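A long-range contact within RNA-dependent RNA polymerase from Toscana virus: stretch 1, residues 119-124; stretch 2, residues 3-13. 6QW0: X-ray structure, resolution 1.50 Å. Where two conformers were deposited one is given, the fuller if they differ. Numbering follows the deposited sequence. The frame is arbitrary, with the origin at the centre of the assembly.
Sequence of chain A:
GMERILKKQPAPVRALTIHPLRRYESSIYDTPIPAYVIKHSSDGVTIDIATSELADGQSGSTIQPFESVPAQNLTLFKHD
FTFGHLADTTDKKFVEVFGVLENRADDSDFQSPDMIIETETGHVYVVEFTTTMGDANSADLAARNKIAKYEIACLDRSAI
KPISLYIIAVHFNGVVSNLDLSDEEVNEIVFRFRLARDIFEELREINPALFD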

ATOM      1  N   THR A 119     -13.688  -8.378   7.135  1.00 27.86           N
ATOM      2  CA  THR A 119     -13.537  -9.301   8.259  1.00 28.98           C
ATOM      3  C   THR A 119     -14.873  -9.957   8.604  1.00 30.76           C
ATOM      4  O   THR A 119     -15.946  -9.448   8.270  1.00 32.93           O
ATOM      5  CB  THR A 119     -12.982  -8.593   9.505  1.00 30.85           C
ATOM      6  OG1 THR A 119     -13.946  -7.669  10.022  1.00 28.73           O
ATOM      7  CG2 THR A 119     -11.698  -7.846   9.178  1.00 32.58           C
ATOM      8  N   GLU A 120     -14.797 -11.090   9.316  1.00 31.32           N
ATOM      9  CA  GLU A 120     -16.020 -11.797   9.706  1.00 37.43           C
ATOM     10  C   GLU A 120     -16.876 -10.962  10.651  1.00 37.59           C
ATOM     11  O   GLU A 120     -18.111 -11.004  10.586  1.00 37.93           O
ATOM     12  CB  GLU A 120     -15.669 -13.139  10.350  1.00 40.76           C
ATOM     13  CG  GLU A 120     -14.994 -14.111   9.412  1.00 47.58           C
ATOM     14  CD  GLU A 120     -14.753 -15.469  10.049  1.00 53.04           C
ATOM     15  OE1 GLU A 120     -15.147 -15.663  11.219  1.00 48.31           O
ATOM     16  OE2 GLU A 120     -14.168 -16.342   9.375  1.00 62.07           O
ATOM     17  N   THR A 121     -16.239 -10.191  11.533  1.00 29.40           N
ATOM     18  CA  THR A 121     -16.977  -9.345  12.459  1.00 30.45           C
ATOM     19  C   THR A 121     -17.753  -8.257  11.727  1.00 33.54           C
ATOM     20  O   THR A 121     -18.691  -7.682  12.291  1.00 42.29           O
ATOM     21  CB  THR A 121     -15.995  -8.768  13.487  1.00 33.63           C
ATOM     22  OG1 THR A 121     -15.525  -9.835  14.316  1.00 34.17           O
ATOM     23  CG2 THR A 121     -16.649  -7.719  14.375  1.00 36.02           C
ATOM     24  N   GLY A 122     -17.418  -7.997  10.469  1.00 32.16           N
ATOM     25  CA  GLY A 122     -18.173  -7.068   9.658  1.00 35.23           C
ATOM     26  C   GLY A 122     -17.569  -5.692   9.505  1.00 33.28           C
ATOM     27  O   GLY A 122     -18.288  -4.763   9.127  1.00 32.61           O
ATOM     28  N   HIS A 123     -16.296  -5.523   9.828  0.63 27.13           N
ATOM     29  CA  HIS A 123     -15.601  -4.289   9.517  0.63 27.36           C
ATOM     30  C   HIS A 123     -14.951  -4.413   8.146  0.63 24.54           C
ATOM     31  O   HIS A 123     -14.643  -5.515   7.681  0.63 28.23           O
ATOM     32  CB  HIS A 123     -14.540  -3.978  10.576  0.63 27.11           C
ATOM     33  CG  HIS A 123     -15.103  -3.543  11.898  0.63 28.62           C
ATOM     34  ND1 HIS A 123     -15.350  -4.425  12.928  0.63 33.90           N
ATOM     35  CD2 HIS A 123     -15.446  -2.318  12.364  0.63 27.95           C
ATOM     36  CE1 HIS A 123     -15.834  -3.765  13.966  0.63 33.30           C
ATOM     37  NE2 HIS A 123     -15.911  -2.487  13.647  0.63 25.56           N
ATOM     38  N   VAL A 124     -14.752  -3.273   7.493  1.00 20.93           N
ATOM     39  CA  VAL A 124     -14.055  -3.220   6.213  1.00 21.16           C
ATOM     40  C   VAL A 124     -12.870  -2.277   6.350  1.00 20.50           C
ATOM     41  O   VAL A 124     -13.013  -1.159   6.851  1.00 22.10           O
ATOM     42  CB  VAL A 124     -14.978  -2.766   5.072  1.00 22.95           C
ATOM     43  CG1 VAL A 124     -14.175  -2.651   3.779  1.00 25.27           C
ATOM     44  CG2 VAL A 124     -16.149  -3.753   4.911  1.00 24.05           C
TER
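Stretch 2 (3-13) ERILKKQPAPV

Residues 3-13 lie against stretch 1, whose first four residues form a tight turn. Thr119 to Gly122 form a type I beta turn, closed by Gly122 N to Thr119 O (3.0 Å); Thr119 OG1, with chi1 in p, also accepts a hydrogen bond from His123 N at 3.2 Å. Stretch 2 makes a short 3-10 segment at 5-7, with Lys7 N on Arg4 O (3.1 Å) and Lys8 N on Ile5 O (3.0 Å), then runs on without regular structure through Pro10 and Pro12. The backbones come closest where Glu120 CA lies 5.3 Å from Lys7 CA and Thr121 CA 5.4 Å from Leu6 CA. Although these two pairs run in reverse order, contacts overall advance the same way along both chains, from Glu120 with Arg4, Leu6 and Lys7, through Thr121 with Gln9, to His123 with Pro12. Glu120 (chi1 m, chi2 t) carries its carboxylate to the start of the 3-10 segment, bringing OE1 to 3.7 Å from both Arg4 CB and Leu6 CB. Glu120 OE1 accepts from water 1 at 2.6 Å, and the same water accepts a hydrogen bond from Leu6 N at 3.0 Å, bridging carboxylate and backbone. Arg4 is modelled only to CB. Lys7, chi1 m and chi2 t, sets only the base of its side chain against Glu120, with CG 4.1 Å from Glu120 CB. Gln9 (m, t) points toward the turn; its NE2 donates to Leu6 O at 3.1 Å with good geometry and to Thr121 OG1, also at 3.1 Å, in a weak bond bent to 127°. Thr121, chi1 m, places OG1 4.3 Å from Leu6 CD1. Gly122, at phi 101°, adopts a conformation in which a CB would jam against the preceding carbonyl. His123, chi1 m and chi2 93°, brings its imidazole to Pro12: NE2 lies 3.8 Å from Pro12 CB, and CG of the C-gamma endo proline sits over one ring face.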

ATOM      1  N   GLU A   3     -19.433 -23.108   9.716  1.00 51.87           N
ATOM      2  CA  GLU A   3     -20.295 -22.047  10.233  1.00 48.65           C
ATOM      3  C   GLU A   3     -19.510 -21.110  11.154  1.00 46.38           C
ATOM      4  O   GLU A   3     -18.989 -21.545  12.181  1.00 53.07           O
ATOM      5  CB  GLU A   3     -21.489 -22.649  10.973  1.00 49.95           C
ATOM      6  CG  GLU A   3     -22.549 -21.640  11.320  1.00 42.28           C
ATOM      7  CD  GLU A   3     -23.949 -22.223  11.302  1.00 44.87           C
ATOM      8  OE1 GLU A   3     -24.120 -23.393  10.882  1.00 44.89           O
ATOM      9  OE2 GLU A   3     -24.885 -21.500  11.697  1.00 41.75           O
ATOM     10  N   ARG A   4     -19.444 -19.824  10.786  1.00 39.29           N
ATOM     11  CA  ARG A   4     -18.554 -18.847  11.421  1.00 41.43           C
ATOM     12  C   ARG A   4     -19.335 -17.994  12.421  1.00 31.70           C
ATOM     13  O   ARG A   4     -20.046 -17.058  12.045  1.00 31.61           O
ATOM     14  CB  ARG A   4     -17.881 -17.973  10.369  1.00 44.66           C
ATOM     15  N   ILE A   5     -19.140 -18.286  13.705  1.00 31.61           N
ATOM     16  CA  ILE A   5     -19.913 -17.634  14.752  1.00 28.84           C
ATOM     17  C   ILE A   5     -19.626 -16.140  14.845  1.00 32.20           C
ATOM     18  O   ILE A   5     -20.469 -15.379  15.335  1.00 28.96           O
ATOM     19  CB  ILE A   5     -19.637 -18.371  16.074  1.00 31.83           C
ATOM     20  CG1 ILE A   5     -20.796 -18.183  17.057  1.00 33.24           C
ATOM     21  CG2 ILE A   5     -18.321 -17.945  16.661  1.00 31.08           C
ATOM     22  CD1 ILE A   5     -20.842 -19.240  18.135  1.00 35.10           C
ATOM     23  N   LEU A   6     -18.470 -15.684  14.363  1.00 27.42           N
ATOM     24  CA  LEU A   6     -18.171 -14.261  14.462  1.00 32.01           C
ATOM     25  C   LEU A   6     -19.052 -13.423  13.554  1.00 29.66           C
ATOM     26  O   LEU A   6     -19.111 -12.205  13.729  1.00 27.71           O
ATOM     27  CB  LEU A   6     -16.697 -14.010  14.151  1.00 32.26           C
ATOM     28  CG  LEU A   6     -15.729 -14.503  15.225  1.00 33.00           C
ATOM     29  CD1 LEU A   6     -14.343 -13.916  14.983  1.00 34.63           C
ATOM     30  CD2 LEU A   6     -16.233 -14.166  16.620  1.00 32.53           C
ATOM     31  N   LYS A   7     -19.751 -14.047  12.602  1.00 27.39           N
ATOM     32  CA  LYS A   7     -20.709 -13.330  11.775  1.00 28.11           C
ATOM     33  C   LYS A   7     -22.068 -13.165  12.441  1.00 29.18           C
ATOM     34  O   LYS A   7     -22.952 -12.536  11.849  1.00 32.53           O
ATOM     35  CB  LYS A   7     -20.883 -14.049  10.435  1.00 32.07           C
ATOM     36  CG  LYS A   7     -19.574 -14.311   9.710  1.00 31.97           C
ATOM     37  CD  LYS A   7     -19.810 -14.824   8.290  1.00 41.13           C
ATOM     38  CE  LYS A   7     -20.179 -13.684   7.343  1.00 49.66           C
ATOM     39  NZ  LYS A   7     -20.005 -14.070   5.911  1.00 57.61           N
ATOM     40  N   LYS A   8     -22.251 -13.702  13.647  1.00 26.11           N
ATOM     41  CA  LYS A   8     -23.529 -13.673  14.347  1.00 23.95           C
ATOM     42  C   LYS A   8     -23.526 -12.675  15.502  1.00 24.07           C
ATOM     43  O   LYS A   8     -24.289 -12.831  16.453  1.00 26.37           O
ATOM     44  CB  LYS A   8     -23.871 -15.069  14.866  1.00 26.87           C
ATOM     45  CG  LYS A   8     -23.752 -16.174  13.811  1.00 27.31           C
ATOM     46  CD  LYS A   8     -24.272 -17.501  14.353  1.00 31.47           C
ATOM     47  CE  LYS A   8     -23.869 -18.687  13.472  1.00 34.61           C
ATOM     48  NZ  LYS A   8     -24.439 -18.573  12.103  1.00 36.94           N
ATOM     49  N   GLN A   9     -22.688 -11.640  15.432  1.00 25.64           N
ATOM     50  CA  GLN A   9     -22.587 -10.689  16.532  1.00 27.15           C
ATOM     51  C   GLN A   9     -23.531  -9.512  16.343  1.00 27.24           C
ATOM     52  O   GLN A   9     -23.942  -9.209  15.218  1.00 28.95           O
ATOM     53  CB  GLN A   9     -21.164 -10.156  16.636  1.00 26.00           C
ATOM     54  CG  GLN A   9     -20.127 -11.185  16.933  1.00 27.45           C
ATOM     55  CD  GLN A   9     -18.772 -10.530  17.104  1.00 30.46           C
ATOM     56  OE1 GLN A   9     -18.534  -9.812  18.084  1.00 29.35           O
ATOM     57  NE2 GLN A   9     -17.899 -10.724  16.124  1.00 27.28           N
ATOM     58  N   PRO A  10     -23.877  -8.807  17.427  1.00 24.14           N
ATOM     59  CA  PRO A  10     -24.598  -7.535  17.271  1.00 26.49           C
ATOM     60  C   PRO A  10     -23.805  -6.583  16.384  1.00 28.24           C
ATOM     61  O   PRO A  10     -22.576  -6.636  16.325  1.00 31.38           O
ATOM     62  CB  PRO A  10     -24.726  -7.011  18.710  1.00 25.30           C
ATOM     63  CG  PRO A  10     -24.623  -8.256  19.575  1.00 23.59           C
ATOM     64  CD  PRO A  10     -23.656  -9.158  18.849  1.00 23.67           C
ATOM     65  N   ALA A  11     -24.527  -5.724  15.673  1.00 33.54           N
ATOM     66  CA  ALA A  11     -23.906  -4.925  14.624  1.00 38.85           C
ATOM     67  C   ALA A  11     -23.003  -3.848  15.222  1.00 26.44           C
ATOM     68  O   ALA A  11     -23.361  -3.237  16.229  1.00 29.18           O
ATOM     69  CB  ALA A  11     -24.974  -4.269  13.752  1.00 39.95           C
ATOM     70  N   PRO A  12     -21.838  -3.606  14.628  1.00 35.88           N
ATOM     71  CA  PRO A  12     -20.992  -2.485  15.060  1.00 26.05           C
ATOM     72  C   PRO A  12     -21.532  -1.164  14.540  1.00 31.88           C
ATOM     73  O   PRO A  12     -22.325  -1.116  13.601  1.00 34.23           O
ATOM     74  CB  PRO A  12     -19.633  -2.800  14.429  1.00 34.90           C
ATOM     75  CG  PRO A  12     -19.966  -3.622  13.215  1.00 42.63           C
ATOM     76  CD  PRO A  12     -21.211  -4.403  13.557  1.00 42.96           C
ATOM     77  N   VAL A  13     -21.067  -0.073  15.167  1.00 23.99           N
ATOM     78  CA  VAL A  13     -21.441   1.261  14.710  1.00 22.56           C
ATOM     79  C   VAL A  13     -20.988   1.434  13.271  1.00 22.41           C
ATOM     80  O   VAL A  13     -19.821   1.198  12.936  1.00 23.59           O
ATOM     81  CB  VAL A  13     -20.816   2.339  15.608  1.00 24.97           C
ATOM     82  CG1 VAL A  13     -20.990   3.728  14.975  1.00 24.03           C
ATOM     83  CG2 VAL A  13     -21.438   2.317  16.994  1.00 27.03           C
TER
HETATM   84  O   HOH W   1     -16.182 -17.101  13.128  1.00 41.61           O